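Local structure of Sys-1 protein (Caenorhabditis elegans, 3C2G) at residues Val522-Met533 with Phe565-Ile576; Lys442-Glu450 with Arg490-Ala501. The protein acts as a beta-catenin in Wnt asymmetry signalling, binding the TCF transcription factor POP-1 directly and activating or repressing target genes according to Wnt signals. One frame throughout, in Å; residues are numbered along the deposited sequence.

Contact 1: residues Val522-Met533 with Phe565-Ile576; sequences VERTISLLLVLM and FIHNVLVVCDKI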
loop_
_atom_site.group_PDB
_atom_site.type_symbol
_atom_site.label_atom_id
_atom_site.label_comp_id
_atom_site.label_asym_id
_atom_site.label_seq_id
_atom_site.Cartn_x
_atom_site.Cartn_y
_atom_site.Cartn_z
ATOM N N VAL A 522 25.528 10.923 -0.772
ATOM C CA VAL A 522 26.880 11.428 -0.658
ATOM C C VAL A 522 27.817 10.634 -1.567
ATOM O O VAL A 522 28.587 11.226 -2.342
ATOM C CB VAL A 522 27.346 11.388 0.814
ATOM C CG1 VAL A 522 28.848 11.556 0.922
ATOM C CG2 VAL A 522 26.632 12.471 1.610
ATOM N N GLU A 523 27.720 9.302 -1.485
ATOM C CA GLU A 523 28.561 8.390 -2.258
ATOM C C GLU A 523 28.315 8.559 -3.745
ATOM O O GLU A 523 29.256 8.616 -4.543
ATOM C CB GLU A 523 28.302 6.933 -1.853
ATOM C CG GLU A 523 28.758 6.591 -0.437
ATOM C CD GLU A 523 28.439 5.155 -0.023
ATOM O OE1 GLU A 523 28.095 4.948 1.171
ATOM O OE2 GLU A 523 28.534 4.233 -0.879
ATOM N N ARG A 524 27.045 8.660 -4.114
ATOM C CA ARG A 524 26.678 8.823 -5.506
ATOM C C ARG A 524 27.162 10.153 -6.056
ATOM O O ARG A 524 27.483 10.242 -7.233
ATOM C CB ARG A 524 25.168 8.636 -5.707
ATOM C CG ARG A 524 24.766 7.190 -5.637
ATOM C CD ARG A 524 23.281 6.998 -5.580
ATOM N NE ARG A 524 22.959 5.576 -5.531
ATOM C CZ ARG A 524 21.725 5.087 -5.615
ATOM N NH1 ARG A 524 20.701 5.912 -5.767
ATOM N NH2 ARG A 524 21.521 3.776 -5.578
ATOM N N THR A 525 27.230 11.171 -5.204
ATOM C CA THR A 525 27.763 12.457 -5.603
ATOM C C THR A 525 29.242 12.303 -5.978
ATOM O O THR A 525 29.658 12.683 -7.074
ATOM C CB THR A 525 27.609 13.499 -4.478
ATOM O OG1 THR A 525 26.219 13.695 -4.190
ATOM C CG2 THR A 525 28.222 14.813 -4.880
ATOM N N ILE A 526 30.032 11.740 -5.066
ATOM C CA ILE A 526 31.456 11.544 -5.315
ATOM C C ILE A 526 31.629 10.730 -6.612
ATOM O O ILE A 526 32.458 11.040 -7.469
ATOM C CB ILE A 526 32.149 10.844 -4.107
ATOM C CG1 ILE A 526 31.996 11.674 -2.824
ATOM C CG2 ILE A 526 33.624 10.554 -4.396
ATOM C CD1 ILE A 526 32.242 13.169 -2.987
ATOM N N SER A 527 30.795 9.714 -6.759
ATOM C CA SER A 527 30.925 8.777 -7.850
ATOM C C SER A 527 30.487 9.407 -9.169
ATOM O O SER A 527 31.045 9.117 -10.223
ATOM C CB SER A 527 30.130 7.517 -7.513
ATOM O OG SER A 527 29.821 6.792 -8.668
ATOM N N LEU A 528 29.507 10.295 -9.112
ATOM C CA LEU A 528 29.074 10.997 -10.313
ATOM C C LEU A 528 30.074 12.085 -10.755
ATOM O O LEU A 528 30.212 12.356 -11.950
ATOM C CB LEU A 528 27.662 11.568 -10.131
ATOM C CG LEU A 528 27.057 12.400 -11.264
ATOM C CD1 LEU A 528 27.042 11.656 -12.580
ATOM C CD2 LEU A 528 25.663 12.850 -10.897
ATOM N N LEU A 529 30.765 12.710 -9.810
ATOM C CA LEU A 529 31.755 13.710 -10.175
ATOM C C LEU A 529 32.919 13.038 -10.921
ATOM O O LEU A 529 33.436 13.598 -11.892
ATOM C CB LEU A 529 32.244 14.480 -8.962
ATOM C CG LEU A 529 31.219 15.392 -8.287
ATOM C CD1 LEU A 529 31.810 15.973 -7.011
ATOM C CD2 LEU A 529 30.731 16.504 -9.218
ATOM N N LEU A 530 33.278 11.827 -10.487
ATOM C CA LEU A 530 34.259 10.985 -11.174
ATOM C C LEU A 530 33.857 10.611 -12.604
ATOM O O LEU A 530 34.644 10.774 -13.554
ATOM C CB LEU A 530 34.512 9.712 -10.373
ATOM C CG LEU A 530 35.398 9.934 -9.150
ATOM C CD1 LEU A 530 35.599 8.635 -8.419
ATOM C CD2 LEU A 530 36.758 10.557 -9.553
ATOM N N VAL A 531 32.636 10.101 -12.742
ATOM C CA VAL A 531 32.107 9.710 -14.032
ATOM C C VAL A 531 32.107 10.898 -14.984
ATOM O O VAL A 531 32.556 10.763 -16.105
ATOM C CB VAL A 531 30.697 9.075 -13.905
ATOM C CG1 VAL A 531 30.065 8.921 -15.248
ATOM C CG2 VAL A 531 30.789 7.711 -13.218
ATOM N N LEU A 532 31.637 12.061 -14.524
ATOM C CA LEU A 532 31.619 13.272 -15.351
ATOM C C LEU A 532 33.020 13.652 -15.797
ATOM O O LEU A 532 33.226 14.023 -16.955
ATOM C CB LEU A 532 30.995 14.449 -14.611
ATOM C CG LEU A 532 29.471 14.481 -14.488
ATOM C CD1 LEU A 532 29.052 15.307 -13.267
ATOM C CD2 LEU A 532 28.808 15.002 -15.765
HETATM N N MSE A 533 33.979 13.553 -14.879
HETATM C CA MSE A 533 35.366 13.847 -15.201
HETATM C C MSE A 533 35.847 12.975 -16.352
HETATM O O MSE A 533 36.358 13.492 -17.345
HETATM C CB MSE A 533 36.260 13.688 -13.976
HETATM C CG MSE A 533 36.292 14.915 -13.111
HETATM SE SE MSE A 533 37.084 14.580 -11.362
HETATM C CE MSE A 533 37.438 16.426 -10.772
ATOM N N PHE A 565 34.277 3.625 -1.707
ATOM C CA PHE A 565 33.977 5.003 -1.325
ATOM C C PHE A 565 35.260 5.752 -0.970
ATOM O O PHE A 565 35.471 6.872 -1.431
ATOM C CB PHE A 565 32.970 5.038 -0.165
ATOM C CG PHE A 565 32.625 6.427 0.313
ATOM C CD1 PHE A 565 32.154 7.394 -0.572
ATOM C CD2 PHE A 565 32.752 6.760 1.660
ATOM C CE1 PHE A 565 31.822 8.681 -0.123
ATOM C CE2 PHE A 565 32.427 8.037 2.121
ATOM C CZ PHE A 565 31.962 9.000 1.225
ATOM N N ILE A 566 36.106 5.113 -0.165
ATOM C CA ILE A 566 37.419 5.629 0.209
ATOM C C ILE A 566 38.268 5.919 -1.030
ATOM O O ILE A 566 38.843 7.009 -1.173
ATOM C CB ILE A 566 38.162 4.617 1.121
ATOM C CG1 ILE A 566 37.409 4.438 2.447
ATOM C CG2 ILE A 566 39.618 5.043 1.354
ATOM C CD1 ILE A 566 37.940 3.308 3.315
ATOM N N HIS A 567 38.340 4.938 -1.921
ATOM C CA HIS A 567 39.117 5.081 -3.136
ATOM C C HIS A 567 38.575 6.242 -3.956
ATOM O O HIS A 567 39.354 7.025 -4.506
ATOM C CB HIS A 567 39.099 3.792 -3.955
ATOM C CG HIS A 567 39.884 3.876 -5.229
ATOM N ND1 HIS A 567 41.264 3.891 -5.255
ATOM C CD2 HIS A 567 39.484 3.947 -6.520
ATOM C CE1 HIS A 567 41.680 3.975 -6.506
ATOM N NE2 HIS A 567 40.620 4.011 -7.294
ATOM N N ASN A 568 37.248 6.360 -4.022
ATOM C CA ASN A 568 36.619 7.419 -4.812
ATOM C C ASN A 568 36.930 8.802 -4.241
ATOM O O ASN A 568 37.236 9.753 -4.967
ATOM C CB ASN A 568 35.105 7.190 -4.928
ATOM C CG ASN A 568 34.746 6.222 -6.043
ATOM O OD1 ASN A 568 35.582 5.872 -6.879
ATOM N ND2 ASN A 568 33.502 5.798 -6.071
ATOM N N VAL A 569 36.865 8.885 -2.920
ATOM C CA VAL A 569 37.134 10.117 -2.214
ATOM C C VAL A 569 38.580 10.537 -2.432
ATOM O O VAL A 569 38.846 11.699 -2.714
ATOM C CB VAL A 569 36.781 9.980 -0.731
ATOM C CG1 VAL A 569 37.531 10.986 0.107
ATOM C CG2 VAL A 569 35.268 10.132 -0.550
ATOM N N LEU A 570 39.501 9.587 -2.342
ATOM C CA LEU A 570 40.915 9.882 -2.554
ATOM C C LEU A 570 41.179 10.376 -3.967
ATOM O O LEU A 570 41.890 11.369 -4.162
ATOM C CB LEU A 570 41.783 8.657 -2.263
ATOM C CG LEU A 570 41.823 8.196 -0.810
ATOM C CD1 LEU A 570 42.369 6.779 -0.702
ATOM C CD2 LEU A 570 42.621 9.155 0.042
ATOM N N VAL A 571 40.601 9.689 -4.945
ATOM C CA VAL A 571 40.870 9.974 -6.346
ATOM C C VAL A 571 40.290 11.318 -6.760
ATOM O O VAL A 571 40.963 12.091 -7.449
ATOM C CB VAL A 571 40.364 8.836 -7.253
ATOM C CG1 VAL A 571 40.409 9.227 -8.741
ATOM C CG2 VAL A 571 41.197 7.565 -7.012
ATOM N N VAL A 572 39.055 11.601 -6.338
ATOM C CA VAL A 572 38.405 12.849 -6.709
ATOM C C VAL A 572 39.168 14.037 -6.129
ATOM O O VAL A 572 39.334 15.057 -6.799
ATOM C CB VAL A 572 36.878 12.899 -6.334
ATOM C CG1 VAL A 572 36.648 13.253 -4.870
ATOM C CG2 VAL A 572 36.159 13.905 -7.204
ATOM N N CYS A 573 39.636 13.885 -4.890
ATOM C CA CYS A 573 40.402 14.928 -4.233
ATOM C C CYS A 573 41.684 15.222 -5.001
ATOM O O CYS A 573 41.998 16.382 -5.267
ATOM C CB CYS A 573 40.723 14.541 -2.794
ATOM S SG CYS A 573 39.345 14.757 -1.671
ATOM N N ASP A 574 42.395 14.163 -5.378
ATOM C CA ASP A 574 43.637 14.295 -6.105
ATOM C C ASP A 574 43.423 14.974 -7.449
ATOM O O ASP A 574 44.213 15.829 -7.844
ATOM C CB ASP A 574 44.305 12.934 -6.294
ATOM C CG ASP A 574 45.729 13.057 -6.804
ATOM O OD1 ASP A 574 46.601 13.532 -6.036
ATOM O OD2 ASP A 574 45.968 12.691 -7.978
ATOM N N LYS A 575 42.351 14.607 -8.140
ATOM C CA LYS A 575 42.026 15.223 -9.421
ATOM C C LYS A 575 41.591 16.685 -9.288
ATOM O O LYS A 575 41.849 17.497 -10.186
ATOM C CB LYS A 575 40.963 14.405 -10.153
ATOM C CG LYS A 575 41.491 13.108 -10.738
ATOM C CD LYS A 575 40.383 12.307 -11.379
ATOM C CE LYS A 575 40.897 10.995 -11.965
ATOM N NZ LYS A 575 41.845 11.216 -13.095
ATOM N N ILE A 576 40.939 17.031 -8.177
ATOM C CA ILE A 576 40.589 18.434 -7.938
ATOM C C ILE A 576 41.858 19.284 -7.736
ATOM O O ILE A 576 41.951 20.405 -8.243
ATOM C CB ILE A 576 39.600 18.621 -6.745
ATOM C CG1 ILE A 576 38.216 18.072 -7.083
ATOM C CG2 ILE A 576 39.459 20.094 -6.375
ATOM C CD1 ILE A 576 37.377 17.780 -5.863
#
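With CG trans to its backbone N (chi1 179°), Phe565 brings its ring against Glu523, whose methylene CG lies over one face, 3.9 Å from the ring centroid in a CH-pi contact. Glu523 meets the ring through its CG, while its carboxylate bonds to Gln519 and Lys562. Ile526 projects CG2 opposite its own N, and as a knob it enters the hole formed by Phe565, Asn568, Val569 and Val572; its CG2 lies 3.7 Å from Asn568 CB. Val572 returns the fit, sitting among Ile526, Leu529, Leu530 and Met533. Leu530 divides its branches: CD1 lies against the Asn568 amide, while CD2 reaches Val571 CG1 and Val572 CB, both at 4.0 Å. Farther along, selenomethionine Met533 slides past Lys575 in the opposite sense, its SE 4.0 Å from Lys575 CD, and the Lys575 amine goes on to Glu539. No hydrogen bond joins the two segments; their axes approach to 9.5 Å at 48°, joined by side-chain packing. On other sides, helix 515-535 packs against helices 457-472, 494-507 and 539-544, while Val569 and Cys573 of helix 563-579 meet the loop residues Leu556 and Pro552.

Contact 2: residues Lys442-Glu450 with Arg490-Ala501; sequences KLMSCLSCE and RKENLIGHICAA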
loop_
_atom_site.group_PDB
_atom_site.type_symbol
_atom_site.label_atom_id
_atom_site.label_comp_id
_atom_site.label_asym_id
_atom_site.label_seq_id
_atom_site.Cartn_x
_atom_site.Cartn_y
_atom_site.Cartn_z
ATOM N N LYS A 442 14.749 19.634 -16.270
ATOM C CA LYS A 442 13.788 19.243 -15.251
ATOM C C LYS A 442 14.418 18.371 -14.168
ATOM O O LYS A 442 14.137 18.550 -12.973
ATOM C CB LYS A 442 12.586 18.547 -15.892
ATOM C CG LYS A 442 11.758 19.504 -16.727
ATOM C CD LYS A 442 10.522 18.864 -17.351
ATOM C CE LYS A 442 9.536 19.969 -17.741
ATOM N NZ LYS A 442 8.209 19.433 -18.131
ATOM N N LEU A 443 15.284 17.449 -14.584
ATOM C CA LEU A 443 15.955 16.575 -13.642
ATOM C C LEU A 443 16.939 17.329 -12.785
ATOM O O LEU A 443 17.059 17.053 -11.592
ATOM C CB LEU A 443 16.638 15.396 -14.336
ATOM C CG LEU A 443 15.721 14.311 -14.906
ATOM C CD1 LEU A 443 16.533 13.118 -15.338
ATOM C CD2 LEU A 443 14.626 13.891 -13.919
HETATM N N MSE A 444 17.639 18.291 -13.370
HETATM C CA MSE A 444 18.599 19.045 -12.576
HETATM C C MSE A 444 17.900 20.030 -11.659
HETATM O O MSE A 444 18.409 20.359 -10.604
HETATM C CB MSE A 444 19.756 19.656 -13.401
HETATM C CG MSE A 444 19.389 20.651 -14.489
HETATM SE SE MSE A 444 20.949 21.216 -15.612
HETATM C CE MSE A 444 21.637 19.471 -16.156
ATOM N N SER A 445 16.706 20.466 -12.034
ATOM C CA SER A 445 15.959 21.348 -11.146
ATOM C C SER A 445 15.334 20.642 -9.919
ATOM O O SER A 445 15.221 21.257 -8.874
ATOM C CB SER A 445 14.957 22.213 -11.921
ATOM O OG SER A 445 13.740 21.530 -12.145
ATOM N N CYS A 446 14.969 19.362 -10.028
ATOM C CA CYS A 446 14.580 18.556 -8.848
ATOM C C CYS A 446 15.713 18.434 -7.841
ATOM O O CYS A 446 15.496 18.218 -6.636
ATOM C CB CYS A 446 14.215 17.129 -9.238
ATOM S SG CYS A 446 12.807 16.924 -10.304
ATOM N N LEU A 447 16.925 18.535 -8.358
ATOM C CA LEU A 447 18.126 18.274 -7.606
ATOM C C LEU A 447 18.427 19.456 -6.714
ATOM O O LEU A 447 19.018 19.298 -5.640
ATOM C CB LEU A 447 19.266 18.071 -8.598
ATOM C CG LEU A 447 20.276 16.949 -8.438
ATOM C CD1 LEU A 447 19.662 15.653 -7.909
ATOM C CD2 LEU A 447 20.938 16.734 -9.779
ATOM N N SER A 448 17.998 20.640 -7.151
ATOM C CA SER A 448 18.383 21.890 -6.488
ATOM C C SER A 448 17.246 22.833 -6.050
ATOM O O SER A 448 17.524 23.878 -5.476
ATOM C CB SER A 448 19.359 22.659 -7.379
ATOM O OG SER A 448 18.661 23.294 -8.438
ATOM N N CYS A 449 15.986 22.499 -6.327
ATOM C CA CYS A 449 14.876 23.389 -5.923
ATOM C C CYS A 449 14.819 23.603 -4.398
ATOM O O CYS A 449 15.201 22.726 -3.622
ATOM C CB CYS A 449 13.522 22.937 -6.498
ATOM S SG CYS A 449 13.084 21.177 -6.273
ATOM N N GLU A 450 14.392 24.792 -3.982
ATOM C CA GLU A 450 14.376 25.154 -2.560
ATOM C C GLU A 450 12.960 25.366 -2.050
ATOM O O GLU A 450 12.197 26.133 -2.638
ATOM C CB GLU A 450 15.220 26.410 -2.306
ATOM N N ARG A 490 18.531 28.936 -12.099
ATOM C CA ARG A 490 19.773 29.181 -11.351
ATOM C C ARG A 490 20.986 29.548 -12.210
ATOM O O ARG A 490 22.033 29.908 -11.669
ATOM C CB ARG A 490 20.130 27.968 -10.495
ATOM C CG ARG A 490 19.245 27.750 -9.281
ATOM C CD ARG A 490 19.539 26.398 -8.662
ATOM N NE ARG A 490 20.889 26.341 -8.100
ATOM C CZ ARG A 490 21.161 26.565 -6.817
ATOM N NH1 ARG A 490 20.173 26.851 -5.974
ATOM N NH2 ARG A 490 22.417 26.504 -6.376
ATOM N N LYS A 491 20.860 29.447 -13.533
ATOM C CA LYS A 491 21.984 29.734 -14.440
ATOM C C LYS A 491 23.184 28.811 -14.193
ATOM O O LYS A 491 24.330 29.211 -14.398
ATOM C CB LYS A 491 22.445 31.199 -14.305
ATOM C CG LYS A 491 21.694 32.208 -15.159
ATOM C CD LYS A 491 20.483 32.784 -14.444
ATOM C CE LYS A 491 19.633 33.624 -15.399
ATOM N NZ LYS A 491 19.304 32.876 -16.657
ATOM N N GLU A 492 22.916 27.591 -13.737
ATOM C CA GLU A 492 23.969 26.631 -13.414
ATOM C C GLU A 492 23.855 25.418 -14.304
ATOM O O GLU A 492 22.770 25.090 -14.777
ATOM C CB GLU A 492 23.887 26.206 -11.944
ATOM C CG GLU A 492 24.616 27.137 -11.001
ATOM C CD GLU A 492 24.289 26.897 -9.533
ATOM O OE1 GLU A 492 23.744 25.820 -9.187
ATOM O OE2 GLU A 492 24.577 27.801 -8.711
ATOM N N ASN A 493 24.984 24.765 -14.550
ATOM C CA ASN A 493 24.968 23.482 -15.228
ATOM C C ASN A 493 24.954 22.327 -14.223
ATOM O O ASN A 493 24.970 22.549 -13.008
ATOM C CB ASN A 493 26.127 23.377 -16.229
ATOM C CG ASN A 493 27.453 23.031 -15.577
ATOM O OD1 ASN A 493 27.691 23.300 -14.393
ATOM N ND2 ASN A 493 28.332 22.426 -16.360
ATOM N N LEU A 494 24.934 21.102 -14.736
ATOM C CA LEU A 494 24.799 19.909 -13.909
ATOM C C LEU A 494 25.668 19.933 -12.656
ATOM O O LEU A 494 25.184 19.616 -11.567
ATOM C CB LEU A 494 25.047 18.636 -14.732
ATOM C CG LEU A 494 24.722 17.301 -14.047
ATOM C CD1 LEU A 494 23.262 17.235 -13.552
ATOM C CD2 LEU A 494 25.036 16.116 -14.956
ATOM N N ILE A 495 26.935 20.326 -12.796
ATOM C CA ILE A 495 27.840 20.375 -11.638
ATOM C C ILE A 495 27.265 21.248 -10.514
ATOM O O ILE A 495 27.257 20.841 -9.360
ATOM C CB ILE A 495 29.283 20.881 -11.979
ATOM C CG1 ILE A 495 29.845 20.267 -13.270
ATOM C CG2 ILE A 495 30.221 20.626 -10.813
ATOM C CD1 ILE A 495 29.848 18.753 -13.310
ATOM N N GLY A 496 26.797 22.442 -10.868
ATOM C CA GLY A 496 26.186 23.369 -9.908
ATOM C C GLY A 496 25.002 22.749 -9.183
ATOM O O GLY A 496 24.865 22.887 -7.963
ATOM N N HIS A 497 24.160 22.049 -9.933
ATOM C CA HIS A 497 23.029 21.334 -9.359
ATOM C C HIS A 497 23.410 20.134 -8.480
ATOM O O HIS A 497 22.802 19.940 -7.428
ATOM C CB HIS A 497 22.018 20.956 -10.445
ATOM C CG HIS A 497 21.433 22.146 -11.137
ATOM N ND1 HIS A 497 20.401 22.884 -10.600
ATOM C CD2 HIS A 497 21.761 22.753 -12.304
ATOM C CE1 HIS A 497 20.103 23.880 -11.415
ATOM N NE2 HIS A 497 20.911 23.821 -12.458
ATOM N N ILE A 498 24.407 19.350 -8.888
ATOM C CA ILE A 498 24.897 18.256 -8.054
ATOM C C ILE A 498 25.353 18.847 -6.724
ATOM O O ILE A 498 25.030 18.317 -5.652
ATOM C CB ILE A 498 26.127 17.512 -8.660
ATOM C CG1 ILE A 498 25.911 17.028 -10.105
ATOM C CG2 ILE A 498 26.610 16.406 -7.751
ATOM C CD1 ILE A 498 24.815 16.073 -10.314
ATOM N N CYS A 499 26.109 19.949 -6.805
ATOM C CA CYS A 499 26.685 20.603 -5.624
ATOM C C CYS A 499 25.618 21.174 -4.694
ATOM O O CYS A 499 25.788 21.167 -3.490
ATOM C CB CYS A 499 27.686 21.691 -6.034
ATOM S SG CYS A 499 29.225 21.054 -6.789
ATOM N N ALA A 500 24.514 21.649 -5.255
ATOM C CA ALA A 500 23.400 22.129 -4.448
ATOM C C ALA A 500 22.727 21.003 -3.645
ATOM O O ALA A 500 22.346 21.207 -2.488
ATOM C CB ALA A 500 22.401 22.840 -5.309
ATOM N N ALA A 501 22.609 19.817 -4.237
ATOM C CA ALA A 501 21.977 18.700 -3.547
ATOM C C ALA A 501 22.872 18.209 -2.422
ATOM O O ALA A 501 22.401 17.850 -1.339
ATOM C CB ALA A 501 21.665 17.583 -4.503
#
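Two helices of the armadillo domain, 437-448 and 494-507, meet here with the C-terminal end of the first beside the N-terminal part of the second, their short axes 8.2 Å apart and 29° from parallel. His497 is the polar centre. Ser448 OG lies at the edge of its ring, in plane, and shares a 2.8 Å hydrogen bond with His497 ND1 in which either could be the donor. Across one ring face comes selenomethionine Met444, its CB 4.1 Å from the centroid of the His497 ring; chi1 of 61° sets its CG between backbone N and carbonyl carbon, and the bent chain carries CE to 3.8 Å from Leu494 CB. The other ring nitrogen, NE2, makes weak hydrogen bonds to Glu492 O and to Asp487. Ser448 CB sits over a face of the Arg490 guanidinium, and Arg490 CD is 3.2 Å from Ser448 OG. Arg490 grips Glu492 in a side-on salt bridge, NE and NH2 both going to OE1, which lies in the guanidinium plane. A leucine in place of Arg490 would probably leave the Glu492 carboxylate without its charged mate and free to turn. Leu447 completes the apolar side, with CD2 4.0 Å from Ile498 CD1 and its CG against Ala501 CB. Such close, roughly parallel packing of helices fits the stacked-helix architecture of armadillo repeats.

In the fold
Contacts 1 and 2 both lie toward the C-terminal end of the elongated all-helical chain, on the same side of its centre, with their own centres about 18 Å apart. They follow in series: the pairing of 442-450 with 490-501 is complete before that of 522-533 with 565-576 begins. Helices 494-507 and 515-535, consecutive in the chain, join them directly. Leu528 and Thr525 pack on Ile498, and Leu532 on Leu494 and Ile495, Leu528 CD2 lying 3.4 Å from Ile498 CD1. Helices 437-448, 494-507, 515-535 and 563-579 thus pack one on the next, consistent with the armadillo superhelix of a beta-catenin.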